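PDB 5THW: deacylase from Burkholderia multivorans, which probably hydrolyses N-carbamoyl-L-amino acids as an amidase of the peptidase M20 family that carries two zinc ions in each subunit. Local coordinates for residues A[113-118]-A[209-214]; A[104-109]-A[148-153]; A[223-228]-A[393-398]. All coordinates share one frame; numbering follows the deposited sequence.

How the contacts relate
Following the chain from the N terminus, the loop 104-109 after strand 99-103 comes first and 113-118, leading into helix 117-132, soon after. Segment 148-153 then closes contact 2, while contact 1 closes later, at 209-214 on strand 206-212. The two therefore cross, and they meet at the zinc pair and the bound N-(aminocarbonyl)-beta-alanine: D115 of contact 1 shares one zinc with H104 and the other with E150 of contact 2. Contact 3 follows in series, 223-228 joining 393-398 across a long excursion. Its strand 390-395 is the parallel neighbour of strand 206-212, which ties contact 3 to contact 1; contact 2 stays clear of it.

Contact 1 (A[113-118]-A[209-214]); sequences RFDGIY and ELHIEQ. With ZN (zinc ion), chain E; ZN (zinc ion), chain F; URP (N-(aminocarbonyl)-beta-alanine), chain G.
D115 and H211 meet through a metal: D115 OD1 lies 3.1 Å from H211 NE2, not as a hydrogen bond but because both bind the same zinc ion. The carboxylate also reaches a second zinc with its other oxygen, making it the bridge of a two-zinc site of the M20 family. OD1 of D115 binds the first zinc at 2.4 Å and OD2 the second at 2.0 Å. With CG anti to the backbone N (chi1 -174°), the group is carried out of the loop into the metal centre. H211 binds the first zinc through NE2, and its ring rotation is fixed by a nearly straight bond from its ND1 to I212 O (2.7 Å), lying in the ring plane and on a carbonyl lone pair. H104 also binds this zinc, E150 and H403 the other. Q214, its chain extended beyond CG, donates from NE2 to O2 of the bound N-(aminocarbonyl)-beta-alanine at 3.0 Å. Behind the metals the side chains meet through apolar contacts. L210 lays CD2 over one face of the Y118 ring as a CH-pi contact, 3.9 Å from the centroid, while the Y118 hydroxyl bonds to I414 O. I212 CG2 rests against F114 CB at 4.0 Å. A water bridges F114 O and I212 N, tying the two backbones. Since the ligand's N3 sits on the first zinc and its O2 on the second, the metals held by D115 would be expected to polarise the carbamoyl group.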
loop_
_atom_site.group_PDB
_atom_site.type_symbol
_atom_site.label_atom_id
_atom_site.label_comp_id
_atom_site.label_asym_id
_atom_site.label_seq_id
_atom_site.Cartn_x
_atom_site.Cartn_y
_atom_site.Cartn_z
ATOM N N ARG A 113 -17.220 18.401 9.959
ATOM C CA ARG A 113 -17.161 19.646 10.718
ATOM C C ARG A 113 -17.827 19.554 12.087
ATOM O O ARG A 113 -17.800 20.540 12.827
ATOM C CB ARG A 113 -17.800 20.781 9.909
ATOM C CG ARG A 113 -16.979 21.222 8.702
ATOM C CD ARG A 113 -17.816 22.002 7.697
ATOM N NE ARG A 113 -18.991 21.229 7.306
ATOM C CZ ARG A 113 -20.239 21.684 7.338
ATOM N NH1 ARG A 113 -20.487 22.937 7.712
ATOM N NH2 ARG A 113 -21.237 20.885 6.978
ATOM N N PHE A 114 -18.433 18.416 12.438
ATOM C CA PHE A 114 -19.186 18.292 13.679
ATOM C C PHE A 114 -18.732 17.156 14.585
ATOM O O PHE A 114 -18.948 17.239 15.798
ATOM C CB PHE A 114 -20.682 18.126 13.360
ATOM C CG PHE A 114 -21.238 19.267 12.554
ATOM C CD1 PHE A 114 -21.722 20.408 13.182
ATOM C CD2 PHE A 114 -21.200 19.238 11.171
ATOM C CE1 PHE A 114 -22.200 21.475 12.446
ATOM C CE2 PHE A 114 -21.677 20.305 10.428
ATOM C CZ PHE A 114 -22.178 21.423 11.065
ATOM N N ASP A 115 -18.082 16.128 14.048
ATOM C CA ASP A 115 -17.586 15.026 14.861
ATOM C C ASP A 115 -16.600 15.553 15.909
ATOM O O ASP A 115 -15.570 16.140 15.566
ATOM C CB ASP A 115 -16.924 13.999 13.936
ATOM C CG ASP A 115 -16.480 12.727 14.649
ATOM O OD1 ASP A 115 -16.680 12.589 15.873
ATOM O OD2 ASP A 115 -15.905 11.858 13.957
ATOM N N GLY A 116 -16.923 15.348 17.186
ATOM C CA GLY A 116 -16.060 15.769 18.276
ATOM C C GLY A 116 -16.112 17.244 18.649
ATOM O O GLY A 116 -16.386 17.594 19.800
ATOM N N ILE A 117 -15.847 18.120 17.680
ATOM C CA ILE A 117 -15.742 19.547 17.958
ATOM C C ILE A 117 -17.059 20.105 18.486
ATOM O O ILE A 117 -17.066 21.053 19.281
ATOM C CB ILE A 117 -15.285 20.273 16.678
ATOM C CG1 ILE A 117 -15.061 21.766 16.931
ATOM C CG2 ILE A 117 -16.260 20.002 15.526
ATOM C CD1 ILE A 117 -13.947 22.047 17.943
ATOM N N TYR A 118 -18.186 19.514 18.078
ATOM C CA TYR A 118 -19.494 19.960 18.558
ATOM C C TYR A 118 -19.608 19.813 20.071
ATOM O O TYR A 118 -20.125 20.706 20.753
ATOM C CB TYR A 118 -20.592 19.169 17.837
ATOM C CG TYR A 118 -22.014 19.408 18.297
ATOM C CD1 TYR A 118 -22.896 18.342 18.455
ATOM C CD2 TYR A 118 -22.482 20.692 18.562
ATOM C CE1 TYR A 118 -24.206 18.548 18.867
ATOM C CE2 TYR A 118 -23.789 20.906 18.977
ATOM C CZ TYR A 118 -24.646 19.831 19.125
ATOM O OH TYR A 118 -25.943 20.035 19.535
ATOM N N GLU A 209 -21.478 14.085 27.593
ATOM C CA GLU A 209 -20.864 14.360 26.297
ATOM C C GLU A 209 -21.940 14.548 25.234
ATOM O O GLU A 209 -22.800 13.680 25.056
ATOM C CB GLU A 209 -19.897 13.244 25.893
ATOM C CG GLU A 209 -19.199 13.514 24.569
ATOM C CD GLU A 209 -17.965 12.654 24.368
ATOM O OE1 GLU A 209 -17.374 12.707 23.269
ATOM O OE2 GLU A 209 -17.587 11.926 25.310
ATOM N N LEU A 210 -21.904 15.695 24.555
ATOM C CA LEU A 210 -22.795 15.995 23.439
ATOM C C LEU A 210 -22.115 15.621 22.123
ATOM O O LEU A 210 -20.939 15.940 21.920
ATOM C CB LEU A 210 -23.172 17.478 23.461
ATOM C CG LEU A 210 -24.003 18.077 22.329
ATOM C CD1 LEU A 210 -25.405 17.472 22.270
ATOM C CD2 LEU A 210 -24.087 19.582 22.501
ATOM N N HIS A 211 -22.843 14.932 21.238
ATOM C CA HIS A 211 -22.248 14.393 20.016
ATOM C C HIS A 211 -23.319 14.204 18.948
ATOM O O HIS A 211 -24.500 14.030 19.266
ATOM C CB HIS A 211 -21.543 13.057 20.294
ATOM C CG HIS A 211 -20.396 12.772 19.373
ATOM N ND1 HIS A 211 -20.567 12.333 18.076
ATOM C CD2 HIS A 211 -19.059 12.877 19.559
ATOM C CE1 HIS A 211 -19.385 12.173 17.508
ATOM N NE2 HIS A 211 -18.454 12.501 18.385
ATOM N N ILE A 212 -22.902 14.257 17.676
ATOM C CA ILE A 212 -23.790 13.842 16.589
ATOM C C ILE A 212 -23.884 12.318 16.557
ATOM O O ILE A 212 -22.941 11.603 16.929
ATOM C CB ILE A 212 -23.331 14.376 15.221
ATOM C CG1 ILE A 212 -21.908 13.909 14.919
ATOM C CG2 ILE A 212 -23.459 15.897 15.160
ATOM C CD1 ILE A 212 -21.606 13.787 13.446
ATOM N N GLU A 213 -25.032 11.813 16.092
ATOM C CA GLU A 213 -25.306 10.377 16.151
ATOM C C GLU A 213 -24.292 9.572 15.348
ATOM O O GLU A 213 -23.932 8.451 15.729
ATOM C CB GLU A 213 -26.718 10.086 15.637
ATOM C CG GLU A 213 -27.091 8.610 15.709
ATOM C CD GLU A 213 -28.332 8.268 14.895
ATOM O OE1 GLU A 213 -29.210 9.147 14.740
ATOM O OE2 GLU A 213 -28.430 7.113 14.422
ATOM N N GLN A 214 -23.833 10.121 14.226
ATOM C CA GLN A 214 -23.005 9.413 13.252
ATOM C C GLN A 214 -23.742 8.231 12.626
ATOM O O GLN A 214 -23.117 7.361 12.008
ATOM C CB GLN A 214 -21.671 8.968 13.876
ATOM C CG GLN A 214 -21.002 10.087 14.678
ATOM C CD GLN A 214 -19.684 9.673 15.312
ATOM O OE1 GLN A 214 -19.669 9.003 16.342
ATOM N NE2 GLN A 214 -18.570 10.104 14.717
HETATM ZN ZN ZN E . -16.318 11.599 18.072
HETATM ZN ZN ZN F . -14.866 10.250 14.621
HETATM O O2 URP G . -16.139 8.716 15.724
HETATM C C2 URP G . -15.617 8.894 16.808
HETATM N N3 URP G . -15.297 10.114 17.220
HETATM N N1 URP G . -15.328 7.876 17.607
HETATM C C6 URP G . -14.027 7.232 17.547
HETATM C C5 URP G . -14.043 5.843 18.169
HETATM C C4 URP G . -14.850 4.954 17.259
HETATM O O42 URP G . -15.981 4.576 17.639
HETATM O O41 URP G . -14.357 4.632 16.155
HETATM O O HOH W 1 -20.201 15.381 17.669
HETATM O O HOH W 2 -16.222 10.770 20.221
#

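Contact 2 (A[104-109]-A[148-153]); sequences HADSQP and NEEGSR. With ZN (zinc ion), chain E; ZN (zinc ion), chain F; URP (N-(aminocarbonyl)-beta-alanine), chain G.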
loop_
_atom_site.group_PDB
_atom_site.type_symbol
_atom_site.label_atom_id
_atom_site.label_comp_id
_atom_site.label_asym_id
_atom_site.label_seq_id
_atom_site.Cartn_x
_atom_site.Cartn_y
_atom_site.Cartn_z
ATOM N N HIS A 104 -13.647 15.804 21.628
ATOM C CA HIS A 104 -12.326 15.881 21.029
ATOM C C HIS A 104 -12.329 16.912 19.917
ATOM O O HIS A 104 -13.351 17.149 19.273
ATOM C CB HIS A 104 -11.882 14.531 20.473
ATOM C CG HIS A 104 -12.851 13.936 19.503
ATOM N ND1 HIS A 104 -12.697 14.042 18.138
ATOM C CD2 HIS A 104 -13.994 13.237 19.700
ATOM C CE1 HIS A 104 -13.697 13.427 17.535
ATOM N NE2 HIS A 104 -14.497 12.927 18.460
ATOM N N ALA A 105 -11.172 17.525 19.693
ATOM C CA ALA A 105 -11.022 18.484 18.612
ATOM C C ALA A 105 -10.277 17.919 17.411
ATOM O O ALA A 105 -10.204 18.596 16.379
ATOM C CB ALA A 105 -10.307 19.745 19.114
ATOM N N ASP A 106 -9.731 16.707 17.513
ATOM C CA ASP A 106 -9.039 16.074 16.399
ATOM C C ASP A 106 -10.034 15.343 15.502
ATOM O O ASP A 106 -11.132 14.979 15.924
ATOM C CB ASP A 106 -7.962 15.109 16.908
ATOM C CG ASP A 106 -8.549 13.875 17.598
ATOM O OD1 ASP A 106 -9.252 14.013 18.637
ATOM O OD2 ASP A 106 -8.293 12.760 17.087
ATOM N N SER A 107 -9.627 15.104 14.255
ATOM C CA SER A 107 -10.538 14.564 13.251
ATOM C C SER A 107 -9.885 13.446 12.450
ATOM O O SER A 107 -8.680 13.186 12.546
ATOM C CB SER A 107 -11.019 15.650 12.284
ATOM O OG SER A 107 -10.027 15.926 11.309
ATOM N N GLN A 108 -10.719 12.768 11.667
ATOM C CA GLN A 108 -10.246 11.820 10.678
ATOM C C GLN A 108 -9.609 12.552 9.496
ATOM O O GLN A 108 -9.777 13.766 9.339
ATOM C CB GLN A 108 -11.405 10.940 10.198
ATOM C CG GLN A 108 -11.925 10.022 11.281
ATOM C CD GLN A 108 -11.043 8.800 11.461
ATOM O OE1 GLN A 108 -10.292 8.431 10.559
ATOM N NE2 GLN A 108 -11.117 8.176 12.633
ATOM N N PRO A 109 -8.838 11.839 8.667
ATOM C CA PRO A 109 -8.398 12.440 7.394
ATOM C C PRO A 109 -9.557 12.895 6.521
ATOM O O PRO A 109 -9.429 13.906 5.815
ATOM C CB PRO A 109 -7.590 11.314 6.730
ATOM C CG PRO A 109 -7.926 10.063 7.502
ATOM C CD PRO A 109 -8.218 10.523 8.896
ATOM N N ASN A 148 -6.338 12.748 20.943
ATOM C CA ASN A 148 -6.283 11.621 20.010
ATOM C C ASN A 148 -7.434 10.643 20.252
ATOM O O ASN A 148 -7.241 9.428 20.379
ATOM C CB ASN A 148 -4.933 10.908 20.114
ATOM C CG ASN A 148 -4.741 9.857 19.031
ATOM O OD1 ASN A 148 -5.012 10.105 17.861
ATOM N ND2 ASN A 148 -4.316 8.663 19.429
ATOM N N GLU A 149 -8.657 11.185 20.283
ATOM C CA GLU A 149 -9.827 10.332 20.496
ATOM C C GLU A 149 -10.094 9.439 19.295
ATOM O O GLU A 149 -10.524 8.293 19.459
ATOM C CB GLU A 149 -11.057 11.176 20.830
ATOM C CG GLU A 149 -12.289 10.373 21.179
ATOM C CD GLU A 149 -13.090 9.963 19.956
ATOM O OE1 GLU A 149 -12.873 10.548 18.871
ATOM O OE2 GLU A 149 -13.946 9.063 20.083
ATOM N N GLU A 150 -9.840 9.947 18.083
ATOM C CA GLU A 150 -10.181 9.218 16.863
ATOM C C GLU A 150 -9.431 7.898 16.752
ATOM O O GLU A 150 -9.967 6.927 16.204
ATOM C CB GLU A 150 -9.889 10.083 15.630
ATOM C CG GLU A 150 -10.887 11.208 15.391
ATOM C CD GLU A 150 -12.243 10.704 14.916
ATOM O OE1 GLU A 150 -12.387 9.484 14.685
ATOM O OE2 GLU A 150 -13.168 11.530 14.789
ATOM N N GLY A 151 -8.200 7.836 17.252
ATOM C CA GLY A 151 -7.435 6.613 17.115
ATOM C C GLY A 151 -6.981 6.323 15.704
ATOM O O GLY A 151 -6.698 5.168 15.374
ATOM N N SER A 152 -6.892 7.348 14.859
ATOM C CA SER A 152 -6.502 7.162 13.467
ATOM C C SER A 152 -4.990 7.293 13.284
ATOM O O SER A 152 -4.329 6.354 12.831
ATOM C CB SER A 152 -7.245 8.173 12.587
ATOM O OG SER A 152 -6.982 7.965 11.213
ATOM N N ARG A 153 -4.426 8.438 13.671
ATOM C CA ARG A 153 -2.986 8.621 13.521
ATOM C C ARG A 153 -2.210 7.764 14.515
ATOM O O ARG A 153 -1.197 7.158 14.155
ATOM C CB ARG A 153 -2.617 10.095 13.676
ATOM C CG ARG A 153 -1.154 10.341 13.442
ATOM C CD ARG A 153 -0.778 11.773 13.716
ATOM N NE ARG A 153 0.671 11.926 13.699
ATOM C CZ ARG A 153 1.320 12.967 14.206
ATOM N NH1 ARG A 153 0.646 13.956 14.780
ATOM N NH2 ARG A 153 2.644 13.004 14.155
HETATM ZN ZN ZN E . -16.318 11.599 18.072
HETATM ZN ZN ZN F . -14.866 10.250 14.621
HETATM O O2 URP G . -16.139 8.716 15.724
HETATM C C2 URP G . -15.617 8.894 16.808
HETATM N N3 URP G . -15.297 10.114 17.220
HETATM N N1 URP G . -15.328 7.876 17.607
HETATM C C6 URP G . -14.027 7.232 17.547
HETATM C C5 URP G . -14.043 5.843 18.169
HETATM C C4 URP G . -14.850 4.954 17.259
HETATM O O42 URP G . -15.981 4.576 17.639
HETATM O O41 URP G . -14.357 4.632 16.155
HETATM O O HOH W 3 -13.414 13.066 12.302
HETATM O O HOH W 2 -16.222 10.770 20.221
#
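E150 and Q108 face each other in the two-zinc site of this M20-family enzyme, where the loops following the neighbouring parallel strands 99-103 and 141-145 bring their metal ligands together. From its CB outwards, E150 runs along the 104-109 loop. CB lies 3.4 Å from D106 OD2, and CG stays beside that oxygen while also passing the carbonyl carbon of S107. The chain bends at chi2 (-71°), and this turns the carboxylate toward the metal. There OE1 and OE2 both bind the second zinc, unequally, at 2.6 and 2.1 Å. OE1 also accepts a bond from Q108 NE2 at 2.7 Å; the donor comes from above the carboxylate plane, and the amide stands almost square to that plane, 87° away. OE2 takes a water that in turn accepts from Q108 N. The Q108 amide is itself held by the second subunit, its OE1 by S294 and its NE2 by N296, both of that subunit, so the second subunit is likely to steady the residue that backs the zinc ligand. D106 receives the backbone N-H groups of E149 and E150 on its two carboxylate oxygens, each bond weak. Beside it, E149 lays OE1 over one face of the H104 ring, carboxylate and ring planes 19° apart, with OE1 only 2.9 Å from H104 NE2; no hydrogen is shared there, because NE2 binds the first zinc. The same OE1 lies 3.0 Å from N3 of the bound N-(aminocarbonyl)-beta-alanine. At the ring edge, H104 ND1 donates to D106 O at 2.9 Å, with the oxygen in the ring plane.

Contact 3 (A[223-228]-A[393-398]); sequences KTIGVV and VFVPCV
G226 and F394 form the hydrogen-bonded pair of an antiparallel strand ladder, in which the start of strand 225-242 runs beside the end of strand 390-395 in the zinc-carrying part of the M20 fold. Two backbone bonds join them: G226 N gives to F394 O at 2.8 Å, and F394 N returns one to G226 O at 3.0 Å. F394 O is also approached by I225 CA at 3.3 Å in a CA-H...O contact. V227 and V393 follow as a non-hydrogen-bonded pair. Apolar contacts lie to one side, where I225 spreads its branches: CG2 meets V393 CG1, and CD1 meets V395 CG1, both at 4.1 Å. Helix 411-429 covers I225 and V393 through V420. Past the end of strand 390-395 and just before strand 225-242 begins, the P396 ring packs on the backbone of the other segment, with CD 3.2 Å from T224 O and CG against K223 O. On the opposite face stands F394, which also touches H211 of the zinc site and I373 and S375 of strand 370-375. One CH-pi contact completes the set: V228 CG2 sits over a face of the F394 ring, 3.6 Å from its centroid and closest to CG.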
loop_
_atom_site.group_PDB
_atom_site.type_symbol
_atom_site.label_atom_id
_atom_site.label_comp_id
_atom_site.label_asym_id
_atom_site.label_seq_id
_atom_site.Cartn_x
_atom_site.Cartn_y
_atom_site.Cartn_z
ATOM N N LYS A 223 -36.602 12.623 14.970
ATOM C CA LYS A 223 -36.339 12.907 16.374
ATOM C C LYS A 223 -35.184 13.892 16.485
ATOM O O LYS A 223 -34.216 13.820 15.724
ATOM C CB LYS A 223 -36.009 11.628 17.149
ATOM C CG LYS A 223 -37.168 10.634 17.235
ATOM C CD LYS A 223 -38.359 11.288 17.902
ATOM C CE LYS A 223 -39.229 10.289 18.608
ATOM N NZ LYS A 223 -40.619 10.806 18.683
ATOM N N THR A 224 -35.310 14.837 17.410
ATOM C CA THR A 224 -34.300 15.870 17.573
ATOM C C THR A 224 -33.197 15.470 18.551
ATOM O O THR A 224 -32.024 15.797 18.330
ATOM C CB THR A 224 -34.966 17.169 18.015
ATOM O OG1 THR A 224 -35.857 17.602 16.980
ATOM C CG2 THR A 224 -33.928 18.254 18.266
ATOM N N ILE A 225 -33.530 14.770 19.632
ATOM C CA ILE A 225 -32.561 14.420 20.663
ATOM C C ILE A 225 -32.552 12.909 20.836
ATOM O O ILE A 225 -33.608 12.289 20.996
ATOM C CB ILE A 225 -32.872 15.123 21.997
ATOM C CG1 ILE A 225 -32.732 16.643 21.845
ATOM C CG2 ILE A 225 -31.978 14.592 23.110
ATOM C CD1 ILE A 225 -31.313 17.100 21.534
ATOM N N GLY A 226 -31.355 12.321 20.838
ATOM C CA GLY A 226 -31.186 10.927 21.171
ATOM C C GLY A 226 -30.701 10.806 22.599
ATOM O O GLY A 226 -29.628 11.306 22.947
ATOM N N VAL A 227 -31.501 10.143 23.432
ATOM C CA VAL A 227 -31.143 9.918 24.831
ATOM C C VAL A 227 -30.264 8.669 24.883
ATOM O O VAL A 227 -30.763 7.542 24.920
ATOM C CB VAL A 227 -32.385 9.785 25.715
ATOM C CG1 VAL A 227 -31.993 9.627 27.178
ATOM C CG2 VAL A 227 -33.287 10.995 25.515
ATOM N N VAL A 228 -28.947 8.870 24.917
ATOM C CA VAL A 228 -27.990 7.773 24.787
ATOM C C VAL A 228 -28.007 6.952 26.070
ATOM O O VAL A 228 -27.566 7.421 27.124
ATOM C CB VAL A 228 -26.578 8.288 24.493
ATOM C CG1 VAL A 228 -25.646 7.120 24.226
ATOM C CG2 VAL A 228 -26.584 9.271 23.330
ATOM N N VAL A 393 -25.690 12.976 25.076
ATOM C CA VAL A 393 -26.771 13.596 24.317
ATOM C C VAL A 393 -26.423 13.494 22.841
ATOM O O VAL A 393 -25.305 13.841 22.436
ATOM C CB VAL A 393 -26.980 15.072 24.714
ATOM C CG1 VAL A 393 -28.119 15.673 23.924
ATOM C CG2 VAL A 393 -27.265 15.193 26.200
ATOM N N PHE A 394 -27.368 13.008 22.042
ATOM C CA PHE A 394 -27.199 12.880 20.599
ATOM C C PHE A 394 -28.116 13.849 19.867
ATOM O O PHE A 394 -29.248 14.097 20.292
ATOM C CB PHE A 394 -27.504 11.463 20.102
ATOM C CG PHE A 394 -26.323 10.539 20.085
ATOM C CD1 PHE A 394 -25.092 10.942 20.553
ATOM C CD2 PHE A 394 -26.451 9.259 19.562
ATOM C CE1 PHE A 394 -24.013 10.073 20.524
ATOM C CE2 PHE A 394 -25.377 8.394 19.525
ATOM C CZ PHE A 394 -24.160 8.801 20.004
ATOM N N VAL A 395 -27.612 14.382 18.764
ATOM C CA VAL A 395 -28.421 15.080 17.769
ATOM C C VAL A 395 -28.249 14.328 16.460
ATOM O O VAL A 395 -27.261 13.589 16.279
ATOM C CB VAL A 395 -28.021 16.569 17.645
ATOM C CG1 VAL A 395 -28.056 17.250 19.007
ATOM C CG2 VAL A 395 -26.635 16.706 17.017
ATOM N N PRO A 396 -29.193 14.458 15.531
ATOM C CA PRO A 396 -29.060 13.747 14.258
ATOM C C PRO A 396 -28.012 14.392 13.368
ATOM O O PRO A 396 -27.571 15.521 13.595
ATOM C CB PRO A 396 -30.455 13.847 13.629
ATOM C CG PRO A 396 -31.165 14.907 14.354
ATOM C CD PRO A 396 -30.428 15.255 15.607
ATOM N N CYS A 397 -27.611 13.652 12.340
ATOM C CA CYS A 397 -26.761 14.190 11.292
ATOM C C CYS A 397 -27.348 13.787 9.950
ATOM O O CYS A 397 -28.009 12.752 9.830
ATOM C CB CYS A 397 -25.295 13.711 11.413
ATOM S SG CYS A 397 -25.043 11.920 11.390
ATOM N N VAL A 398 -27.122 14.642 8.948
ATOM C CA VAL A 398 -27.752 14.479 7.643
ATOM C C VAL A 398 -27.285 13.191 6.984
ATOM O O VAL A 398 -26.081 12.932 6.860
ATOM C CB VAL A 398 -27.453 15.693 6.753
ATOM C CG1 VAL A 398 -28.061 15.498 5.364
ATOM C CG2 VAL A 398 -27.959 16.979 7.421
#